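Sulfatase (Bacteroides fragilis CAG:558, PDB 6USS) probably hydrolyses aryl sulfate esters with the help of a bound calcium ion, as a gut bacterial member of the sulfatase family. Local coordinates at residues Asn35-Met40 / Phe253-His259; Asn68-Leu72 / Leu299-Asp304; Leu72-Gly76 / Met360-Trp364; Asp228-Glu233 / Asp267-Arg271. The protein carries 1 engineered substitution. All blocks are in the same frame, centred on the assembly; numbering follows the deposited sequence.

Contact 1: residues Asn35-Met40 / Phe253-His259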
# COMPACT_ATOMS: atom_id res chain seq x y z
N ASN A 35 6.06 -18.82 -5.07
CA ASN A 35 6.60 -17.51 -4.76
C ASN A 35 7.63 -17.12 -5.81
O ASN A 35 8.25 -17.98 -6.44
CB ASN A 35 7.26 -17.50 -3.38
CG ASN A 35 6.41 -18.17 -2.34
OD1 ASN A 35 5.36 -17.66 -1.95
ND2 ASN A 35 6.86 -19.31 -1.88
N ILE A 36 7.79 -15.82 -5.99
CA ILE A 36 8.71 -15.25 -6.96
C ILE A 36 9.56 -14.21 -6.25
O ILE A 36 9.03 -13.29 -5.61
CB ILE A 36 7.93 -14.62 -8.12
CG1 ILE A 36 7.00 -15.66 -8.75
CG2 ILE A 36 8.89 -13.95 -9.10
CD1 ILE A 36 6.13 -15.15 -9.90
N ILE A 37 10.88 -14.35 -6.36
CA ILE A 37 11.81 -13.31 -5.97
C ILE A 37 12.50 -12.78 -7.22
O ILE A 37 13.17 -13.54 -7.94
CB ILE A 37 12.86 -13.80 -4.97
CG1 ILE A 37 12.21 -14.29 -3.68
CG2 ILE A 37 13.84 -12.68 -4.66
CD1 ILE A 37 13.23 -14.95 -2.74
N LEU A 38 12.34 -11.48 -7.47
CA LEU A 38 13.09 -10.74 -8.48
C LEU A 38 14.20 -9.99 -7.75
O LEU A 38 13.93 -9.03 -7.03
CB LEU A 38 12.18 -9.77 -9.23
CG LEU A 38 12.86 -8.84 -10.24
CD1 LEU A 38 13.63 -9.67 -11.26
CD2 LEU A 38 11.80 -7.98 -10.93
N PHE A 39 15.44 -10.45 -7.92
CA PHE A 39 16.61 -9.86 -7.26
C PHE A 39 17.29 -9.00 -8.32
O PHE A 39 17.85 -9.51 -9.29
CB PHE A 39 17.51 -10.97 -6.70
CG PHE A 39 18.69 -10.50 -5.87
CD1 PHE A 39 19.87 -10.09 -6.47
CD2 PHE A 39 18.64 -10.55 -4.48
CE1 PHE A 39 20.97 -9.71 -5.69
CE2 PHE A 39 19.74 -10.16 -3.70
CZ PHE A 39 20.90 -9.74 -4.30
N MET A 40 17.20 -7.68 -8.13
CA MET A 40 17.65 -6.69 -9.11
C MET A 40 18.81 -5.90 -8.53
O MET A 40 18.66 -5.22 -7.50
CB MET A 40 16.51 -5.74 -9.51
CG MET A 40 16.91 -4.69 -10.54
SD MET A 40 17.11 -5.32 -12.23
CE MET A 40 15.47 -5.98 -12.52
N PHE A 253 3.96 -15.09 -2.25
CA PHE A 253 4.53 -13.76 -2.18
C PHE A 253 5.34 -13.44 -3.44
O PHE A 253 5.73 -14.32 -4.22
CB PHE A 253 5.40 -13.59 -0.92
CG PHE A 253 6.65 -14.43 -0.90
CD1 PHE A 253 7.79 -14.05 -1.61
CD2 PHE A 253 6.71 -15.58 -0.12
CE1 PHE A 253 8.93 -14.82 -1.56
CE2 PHE A 253 7.87 -16.35 -0.06
CZ PHE A 253 8.97 -15.98 -0.78
N PHE A 254 5.57 -12.15 -3.62
CA PHE A 254 6.47 -11.65 -4.63
C PHE A 254 7.35 -10.63 -3.93
O PHE A 254 6.83 -9.66 -3.36
CB PHE A 254 5.69 -11.04 -5.79
CG PHE A 254 6.53 -10.23 -6.72
CD1 PHE A 254 7.43 -10.84 -7.57
CD2 PHE A 254 6.42 -8.84 -6.74
CE1 PHE A 254 8.21 -10.08 -8.45
CE2 PHE A 254 7.21 -8.08 -7.61
CZ PHE A 254 8.09 -8.70 -8.46
N LEU A 255 8.64 -10.89 -3.89
CA LEU A 255 9.60 -9.97 -3.31
C LEU A 255 10.41 -9.34 -4.44
O LEU A 255 11.10 -10.05 -5.17
CB LEU A 255 10.52 -10.70 -2.33
CG LEU A 255 11.76 -9.90 -1.91
CD1 LEU A 255 11.34 -8.61 -1.29
CD2 LEU A 255 12.61 -10.71 -0.93
N TYR A 256 10.31 -8.02 -4.58
CA TYR A 256 11.18 -7.29 -5.52
C TYR A 256 12.37 -6.79 -4.72
O TYR A 256 12.35 -5.71 -4.13
CB TYR A 256 10.43 -6.13 -6.18
CG TYR A 256 11.25 -5.29 -7.16
CD1 TYR A 256 12.14 -5.88 -8.07
CD2 TYR A 256 11.10 -3.91 -7.21
CE1 TYR A 256 12.87 -5.10 -8.99
CE2 TYR A 256 11.82 -3.13 -8.12
CZ TYR A 256 12.70 -3.73 -9.01
OH TYR A 256 13.40 -2.92 -9.90
N MET A 257 13.43 -7.59 -4.70
CA MET A 257 14.66 -7.24 -3.97
C MET A 257 15.53 -6.42 -4.90
O MET A 257 16.29 -6.96 -5.70
CB MET A 257 15.37 -8.50 -3.49
CG MET A 257 16.55 -8.23 -2.58
SD MET A 257 15.97 -7.76 -0.94
CE MET A 257 17.50 -7.21 -0.17
N ALA A 258 15.44 -5.09 -4.79
CA ALA A 258 16.10 -4.17 -5.71
C ALA A 258 17.18 -3.39 -4.96
O ALA A 258 16.90 -2.36 -4.36
CB ALA A 258 15.08 -3.23 -6.36
N HIS A 259 18.42 -3.89 -5.04
CA HIS A 259 19.52 -3.32 -4.28
C HIS A 259 19.86 -1.90 -4.74
O HIS A 259 19.68 -1.54 -5.90
CB HIS A 259 20.78 -4.19 -4.40
CG HIS A 259 20.81 -5.29 -3.41
ND1 HIS A 259 21.17 -5.08 -2.09
CD2 HIS A 259 20.49 -6.60 -3.50
CE1 HIS A 259 21.08 -6.22 -1.43
NE2 HIS A 259 20.67 -7.16 -2.26
O HOH W 1 18.19 -2.49 -8.02

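Contact 2: residues Asn68-Leu72 / Leu299-Asp304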
# COMPACT_ATOMS: atom_id res chain seq x y z
N ASN A 68 27.54 -17.12 -4.50
CA ASN A 68 26.11 -17.45 -4.41
C ASN A 68 25.42 -17.35 -5.77
O ASN A 68 24.49 -18.10 -6.05
CB ASN A 68 25.43 -16.55 -3.38
CG ASN A 68 25.89 -16.81 -1.96
OD1 ASN A 68 25.64 -17.87 -1.38
ND2 ASN A 68 26.55 -15.82 -1.37
N MET A 69 25.86 -16.41 -6.63
CA MET A 69 25.43 -16.40 -8.02
C MET A 69 25.82 -17.71 -8.73
O MET A 69 25.04 -18.24 -9.53
CB MET A 69 26.03 -15.20 -8.77
CG MET A 69 25.45 -13.84 -8.40
SD MET A 69 26.18 -12.48 -9.35
CE MET A 69 25.72 -12.88 -11.05
N GLU A 70 27.03 -18.22 -8.47
CA GLU A 70 27.44 -19.49 -9.09
C GLU A 70 26.56 -20.63 -8.61
O GLU A 70 26.11 -21.47 -9.40
CB GLU A 70 28.90 -19.77 -8.76
CG GLU A 70 29.89 -18.82 -9.37
CD GLU A 70 31.31 -19.08 -8.90
OE1 GLU A 70 31.64 -20.25 -8.59
OE2 GLU A 70 32.11 -18.12 -8.84
N ARG A 71 26.34 -20.69 -7.29
CA ARG A 71 25.39 -21.62 -6.69
C ARG A 71 24.01 -21.55 -7.38
O ARG A 71 23.46 -22.58 -7.79
CB ARG A 71 25.28 -21.30 -5.19
CG ARG A 71 24.64 -22.36 -4.33
CD ARG A 71 24.95 -22.15 -2.84
NE ARG A 71 23.77 -22.33 -2.00
CZ ARG A 71 23.20 -21.36 -1.30
NH1 ARG A 71 23.73 -20.14 -1.35
NH2 ARG A 71 22.12 -21.59 -0.56
N LEU A 72 23.45 -20.34 -7.49
CA LEU A 72 22.14 -20.18 -8.13
C LEU A 72 22.15 -20.67 -9.58
O LEU A 72 21.21 -21.33 -10.03
CB LEU A 72 21.69 -18.72 -8.04
CG LEU A 72 20.27 -18.35 -8.50
CD1 LEU A 72 19.22 -18.99 -7.61
CD2 LEU A 72 20.06 -16.84 -8.56
N LEU A 299 22.24 -12.16 -1.75
CA LEU A 299 21.61 -13.23 -2.52
C LEU A 299 21.71 -14.55 -1.77
O LEU A 299 20.72 -15.29 -1.66
CB LEU A 299 22.26 -13.36 -3.90
CG LEU A 299 21.73 -14.49 -4.80
CD1 LEU A 299 20.36 -14.17 -5.39
CD2 LEU A 299 22.72 -14.80 -5.89
N GLY A 300 22.90 -14.87 -1.26
CA GLY A 300 23.05 -16.07 -0.46
C GLY A 300 22.14 -16.08 0.75
O GLY A 300 21.56 -17.12 1.08
N ASP A 301 21.99 -14.94 1.42
CA ASP A 301 21.21 -14.89 2.66
C ASP A 301 19.73 -15.18 2.40
O ASP A 301 19.09 -15.89 3.19
CB ASP A 301 21.36 -13.54 3.35
CG ASP A 301 22.76 -13.31 3.92
OD1 ASP A 301 23.50 -14.29 4.15
OD2 ASP A 301 23.11 -12.14 4.17
N LEU A 302 19.18 -14.64 1.31
CA LEU A 302 17.81 -14.99 0.93
C LEU A 302 17.73 -16.46 0.49
O LEU A 302 16.75 -17.15 0.82
CB LEU A 302 17.32 -14.06 -0.18
CG LEU A 302 17.33 -12.58 0.20
CD1 LEU A 302 17.03 -11.67 -1.00
CD2 LEU A 302 16.34 -12.32 1.36
N MET A 303 18.74 -16.95 -0.23
CA MET A 303 18.71 -18.34 -0.66
C MET A 303 18.74 -19.29 0.54
O MET A 303 18.05 -20.32 0.53
CB MET A 303 19.88 -18.62 -1.61
CG MET A 303 19.72 -18.03 -3.03
SD MET A 303 21.25 -18.00 -4.04
CE MET A 303 21.41 -19.74 -4.49
N ASP A 304 19.51 -18.94 1.58
CA ASP A 304 19.53 -19.76 2.79
C ASP A 304 18.22 -19.62 3.54
O ASP A 304 17.73 -20.60 4.10
CB ASP A 304 20.69 -19.37 3.71
CG ASP A 304 22.04 -19.44 3.02
OD1 ASP A 304 22.16 -20.12 1.96
OD2 ASP A 304 23.00 -18.83 3.53

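Contact 3: residues Leu72-Gly76 / Met360-Trp364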
# COMPACT_ATOMS: atom_id res chain seq x y z
N LEU A 72 23.45 -20.34 -7.49
CA LEU A 72 22.14 -20.18 -8.13
C LEU A 72 22.15 -20.67 -9.58
O LEU A 72 21.21 -21.33 -10.03
CB LEU A 72 21.69 -18.72 -8.04
CG LEU A 72 20.27 -18.35 -8.50
CD1 LEU A 72 19.22 -18.99 -7.61
CD2 LEU A 72 20.06 -16.84 -8.56
N ALA A 73 23.24 -20.39 -10.31
CA ALA A 73 23.30 -20.79 -11.71
C ALA A 73 23.41 -22.30 -11.85
O ALA A 73 22.80 -22.89 -12.75
CB ALA A 73 24.46 -20.09 -12.41
N LYS A 74 24.20 -22.95 -10.97
CA LYS A 74 24.28 -24.41 -11.00
C LYS A 74 22.92 -25.07 -10.77
O LYS A 74 22.74 -26.22 -11.17
CB LYS A 74 25.28 -24.95 -9.96
CG LYS A 74 26.76 -24.87 -10.41
CD LYS A 74 27.73 -25.25 -9.27
CE LYS A 74 28.89 -24.23 -9.13
NZ LYS A 74 28.68 -23.31 -7.94
N GLN A 75 21.97 -24.38 -10.14
CA GLN A 75 20.62 -24.89 -9.96
C GLN A 75 19.62 -24.34 -10.97
O GLN A 75 18.45 -24.76 -10.95
CB GLN A 75 20.14 -24.58 -8.54
CG GLN A 75 21.07 -25.10 -7.48
CD GLN A 75 20.92 -24.36 -6.14
OE1 GLN A 75 20.86 -23.12 -6.10
NE2 GLN A 75 20.87 -25.12 -5.05
N GLY A 76 20.03 -23.43 -11.86
CA GLY A 76 19.11 -22.85 -12.81
C GLY A 76 19.68 -22.63 -14.20
O GLY A 76 20.58 -23.36 -14.65
N MET A 360 21.90 -12.43 -15.99
CA MET A 360 20.55 -12.86 -15.67
C MET A 360 20.53 -14.36 -15.41
O MET A 360 21.12 -15.15 -16.15
CB MET A 360 19.57 -12.50 -16.79
CG MET A 360 18.13 -12.88 -16.52
SD MET A 360 17.10 -12.55 -17.96
CE MET A 360 15.66 -13.52 -17.55
N ILE A 361 19.84 -14.75 -14.34
CA ILE A 361 19.78 -16.13 -13.89
C ILE A 361 18.35 -16.43 -13.45
O ILE A 361 17.69 -15.58 -12.83
CB ILE A 361 20.76 -16.41 -12.73
CG1 ILE A 361 22.16 -15.88 -13.05
CG2 ILE A 361 20.80 -17.89 -12.43
CD1 ILE A 361 23.16 -16.12 -11.92
N VAL A 362 17.87 -17.63 -13.74
CA VAL A 362 16.56 -18.03 -13.26
C VAL A 362 16.66 -19.42 -12.66
O VAL A 362 17.12 -20.36 -13.33
CB VAL A 362 15.49 -17.99 -14.36
CG1 VAL A 362 14.22 -18.68 -13.87
CG2 VAL A 362 15.20 -16.55 -14.77
N ARG A 363 16.27 -19.54 -11.40
CA ARG A 363 16.04 -20.83 -10.76
C ARG A 363 14.54 -21.00 -10.68
O ARG A 363 13.82 -20.05 -10.38
CB ARG A 363 16.67 -20.91 -9.37
CG ARG A 363 16.58 -22.30 -8.72
CD ARG A 363 17.39 -22.39 -7.41
NE ARG A 363 16.74 -21.72 -6.29
CZ ARG A 363 17.33 -21.46 -5.12
NH1 ARG A 363 18.59 -21.81 -4.91
NH2 ARG A 363 16.65 -20.84 -4.15
N TRP A 364 14.08 -22.19 -10.99
CA TRP A 364 12.66 -22.55 -11.00
C TRP A 364 12.62 -24.06 -10.84
O TRP A 364 12.52 -24.80 -11.84
CB TRP A 364 12.01 -22.07 -12.30
CG TRP A 364 10.51 -22.21 -12.36
CD1 TRP A 364 9.70 -22.76 -11.41
CD2 TRP A 364 9.66 -21.77 -13.42
NE1 TRP A 364 8.38 -22.69 -11.82
CE2 TRP A 364 8.33 -22.09 -13.05
CE3 TRP A 364 9.88 -21.14 -14.64
CZ2 TRP A 364 7.24 -21.81 -13.87
CZ3 TRP A 364 8.79 -20.84 -15.45
CH2 TRP A 364 7.48 -21.18 -15.05
O HOH W 2 16.08 -24.59 -12.03

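Contact 4: residues Asp228-Glu233 / Asp267-Arg271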
# COMPACT_ATOMS: atom_id res chain seq x y z
N ASP A 228 27.41 0.03 12.30
CA ASP A 228 28.23 -0.31 11.14
C ASP A 228 27.52 -1.27 10.19
O ASP A 228 28.18 -2.07 9.51
CB ASP A 228 29.59 -0.88 11.58
CG ASP A 228 29.49 -2.25 12.25
OD1 ASP A 228 28.35 -2.70 12.58
OD2 ASP A 228 30.55 -2.89 12.45
N THR A 229 26.19 -1.21 10.11
CA THR A 229 25.45 -2.02 9.14
C THR A 229 25.53 -1.35 7.76
O THR A 229 24.94 -0.28 7.55
CB THR A 229 24.00 -2.22 9.58
OG1 THR A 229 23.95 -2.74 10.91
CG2 THR A 229 23.28 -3.18 8.65
N PHE A 230 26.29 -1.96 6.84
CA PHE A 230 26.28 -1.60 5.43
C PHE A 230 24.86 -1.74 4.85
O PHE A 230 24.11 -2.65 5.23
CB PHE A 230 27.26 -2.51 4.67
CG PHE A 230 27.94 -1.84 3.50
CD1 PHE A 230 28.90 -0.86 3.71
CD2 PHE A 230 27.63 -2.20 2.20
CE1 PHE A 230 29.53 -0.24 2.65
CE2 PHE A 230 28.26 -1.59 1.14
CZ PHE A 230 29.22 -0.61 1.36
N VAL A 231 24.49 -0.84 3.93
CA VAL A 231 23.08 -0.71 3.56
C VAL A 231 22.55 -1.98 2.90
O VAL A 231 21.40 -2.37 3.12
CB VAL A 231 22.83 0.54 2.68
CG1 VAL A 231 23.36 0.35 1.28
CG2 VAL A 231 21.34 0.84 2.63
N SER A 232 23.39 -2.65 2.09
CA SER A 232 23.00 -3.93 1.50
C SER A 232 22.70 -4.97 2.56
O SER A 232 21.88 -5.87 2.34
CB SER A 232 24.11 -4.45 0.57
OG SER A 232 24.64 -3.40 -0.22
N GLU A 233 23.39 -4.90 3.71
CA GLU A 233 23.09 -5.78 4.83
C GLU A 233 21.77 -5.40 5.47
O GLU A 233 20.91 -6.27 5.72
CB GLU A 233 24.23 -5.74 5.85
CG GLU A 233 24.11 -6.72 7.04
CD GLU A 233 23.99 -8.18 6.61
OE1 GLU A 233 24.56 -8.58 5.58
OE2 GLU A 233 23.30 -8.95 7.32
N ASP A 267 31.38 3.36 -1.70
CA ASP A 267 31.87 3.32 -0.32
C ASP A 267 32.54 1.99 -0.02
O ASP A 267 32.21 0.96 -0.61
CB ASP A 267 30.72 3.54 0.66
CG ASP A 267 30.21 4.98 0.68
OD1 ASP A 267 31.02 5.91 0.47
OD2 ASP A 267 29.00 5.19 0.90
N LYS A 268 33.48 2.00 0.91
CA LYS A 268 34.20 0.79 1.27
C LYS A 268 33.40 -0.04 2.27
O LYS A 268 32.94 0.47 3.30
CB LYS A 268 35.57 1.11 1.87
CG LYS A 268 36.62 1.50 0.84
CD LYS A 268 37.55 2.56 1.38
CE LYS A 268 38.19 3.36 0.25
NZ LYS A 268 39.59 2.90 0.10
N ASP A 269 33.23 -1.32 1.97
CA ASP A 269 32.63 -2.28 2.88
C ASP A 269 33.77 -3.00 3.58
O ASP A 269 34.43 -3.86 2.98
CB ASP A 269 31.72 -3.24 2.11
CG ASP A 269 30.88 -4.12 3.02
OD1 ASP A 269 31.21 -4.27 4.23
OD2 ASP A 269 29.87 -4.67 2.53
N LYS A 270 34.01 -2.64 4.84
CA LYS A 270 35.12 -3.21 5.59
C LYS A 270 35.06 -4.74 5.66
O LYS A 270 36.12 -5.37 5.78
CB LYS A 270 35.16 -2.61 7.00
CG LYS A 270 33.82 -2.71 7.76
CD LYS A 270 33.78 -1.85 9.03
CE LYS A 270 32.74 -2.38 10.02
NZ LYS A 270 32.73 -1.57 11.28
N ARG A 271 33.87 -5.33 5.54
CA ARG A 271 33.75 -6.79 5.56
C ARG A 271 34.60 -7.45 4.47
O ARG A 271 35.04 -8.59 4.64
CB ARG A 271 32.29 -7.20 5.38
CG ARG A 271 31.40 -6.70 6.49
CD ARG A 271 29.98 -7.20 6.31
NE ARG A 271 29.31 -6.52 5.21
CZ ARG A 271 28.11 -6.85 4.76
NH1 ARG A 271 27.42 -7.83 5.33
NH2 ARG A 271 27.58 -6.19 3.75
O HOH W 3 25.44 -7.71 2.34

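Contact 1: residues Asn35-Met40 / Phe253-His259
Two parallel strands of the central β-sheet of the alkaline phosphatase-like sulfatase core pair in unbroken register, their axes 4.6 Å apart and 10° from parallel. At F253 the pairing starts with a side chain: F253 N donates to N35 OD1 (2.9 Å), N35 CB lies over the F253 ring face in a CH-pi contact (3.5 Å to the centroid), and F253 O accepts from I36 N (3.1 Å). F254 lies beside I36 and L38 on the sheet face that also carries Y256, M40 and A258; Y256 and M40 reach R92 of helix 88-97 there. L255, opposite I37, hydrogen-bonds to I36 and L38, L255 N to I36 O at 3.0 Å and L38 N to L255 O at 3.0 Å. Y256 packs CD1 on L38 CD2 (3.6 Å) and CE1 on M40 CB (3.7 Å). M257 repeats the alternation, M257 N to L38 O at 2.8 Å and M40 N to M257 O at 2.7 Å; its CG meets F39 CD2 (3.7 Å) on the face covered by helices 231-247 and 283-308. A258 CB lies 4.3 Å from M40 CB; the M40 side chain comes about 4 Å from that of the calcium ligand D322. H259, its NE2 hydrogen-bonded to S298 OG, ends the pairing: H259 N donates to M40 O (2.8 Å), and a water donates to both M40 O and H259 O, each at 2.8 Å.

Contact 2: residues Asn68-Leu72 / Leu299-Asp304
This is a helix-helix contact on one side of the central sheet of the α/β sulfatase fold, where the short helix 67-74 lies against the long helix 283-308. The two segments cross at 47° with axes 9.8 Å apart, and their backbones come closest at N68 and G300, whose CA atoms are 5.2 Å apart. G300 makes this approach possible: N68 OD1 sits 3.3 Å from G300 CA, and a β-carbon there would clash with that oxygen. The amide end of N68 is held from outside the pair, ND2 by D296, whose carboxylate also accepts from the backbone N of M69. Next to this polar edge the interface is apolar. L299 CD2 fits against M69 CG at 3.8 Å, L72 CD2 lies 4.2 Å from L299 CD1, and L72 CB lies 3.7 Å from M303 CE. L72 also touches V317 and F319 of strand 315-321 and so brings the helix pair onto the sheet. M303 gives up 82 Å² to the other helix, more than any other residue of the pair. Its CE lies over one face of the R71 guanidinium, which spans the gap at the partly exposed edge of the interface. There R71 makes a salt bridge to D304 of helix 283-308, with a weak hydrogen bond from R71 NH2 to D304 OD1 at 2.9 Å.

Contact 3: residues Leu72-Gly76 / Met360-Trp364
Apolar packing comes first: L72 CG and A73 CA rest on I361 CG2 at 4.0 and 3.9 Å, and A73 CB meets I361 CD1 at 4.2 Å. L72 serves R363 as well, its CD1 lying 3.6 Å from R363 CB and over one face of the guanidinium. The polar link is at the edge of that group, where R363 NH1 donates to Q75 OE1 (2.9 Å), so a buried arginine is tied to the segment that leads out of helix 67-74. Backbone contact is closest at G76, whose CA lies 3.2 Å from V362 O in a CA-H...O contact; a β-carbon on G76 would collide with that oxygen. A water donates to Q75 O (2.6 Å) and accepts from W364 N (3.3 Å). G76 leads straight into strand 77-83, antiparallel partner of strand 357-363, so the arrangement is the helix-to-strand connection of an α/β fold, the helix packing on the strand next to the one it leads into.

Contact 4: residues Asp228-Glu233 / Asp267-Arg271
A phenylalanine face covered by an aspartate is the odd feature here: D269 CB lies 3.7 Å from the centroid of the F230 ring, 13° off its normal, in a CH-pi contact, and D269 OD2 comes within 3.4 Å of F230 CD2. F230 is buried between the loop and the core; K268 O approaches F230 CE1 (3.5 Å), D267 O lies near the ring edge, and the ring of Y198 and the side chain of L291 adjoin it. The carboxylate over the ring is not left bare. R271 NE donates to D269 OD1 (3.1 Å) and R271 NH2 to D269 OD2 (3.0 Å), a two-point grip that also sets R271 NH2 3.8 Å from F230 CB. From there the guanidinium crosses to the helix, R271 NH1 forming a salt bridge with E233 OE1 at 3.0 Å, while K297 of helix 283-308 gives that carboxylate a second positive partner. Further out, at the exposed surface, K270 NZ reaches D228 OD2 in another salt bridge of 2.8 Å. D269 OD1 also accepts from R271 N (3.1 Å), which bends the loop just before helix 273-279. With F230 at the N-cap position of helix 231-247 and E233 in its first turn, the contact is a surface loop, shaped by an Asx turn at D269, fastened to a helix N-terminus by the salt-bridge network of E233, D269 and R271.

How the contacts relate
Contact 1 is the fully buried centre, held by regular backbone hydrogen bonds between neighbouring strands, and it alone comes near the calcium site. Contacts 2 and 3 share L72 and helix 67-74: one sets that helix against helix 283-308, the other against strand 357-363, and M303 CE bridges them by touching R363 NH1 at 3.5 Å. Both mix apolar side chains with an arginine and a glycine at the closest approach. Contact 1 meets contact 2 where F39 and M257 pack on L299 and L302. Contact 4, partly buried and farthest out, combines salt bridges with a buried phenylalanine; it touches contact 1 where H259 CE1 packs on S232 O (3.9 Å), and contact 2 where D301 and E233 come close.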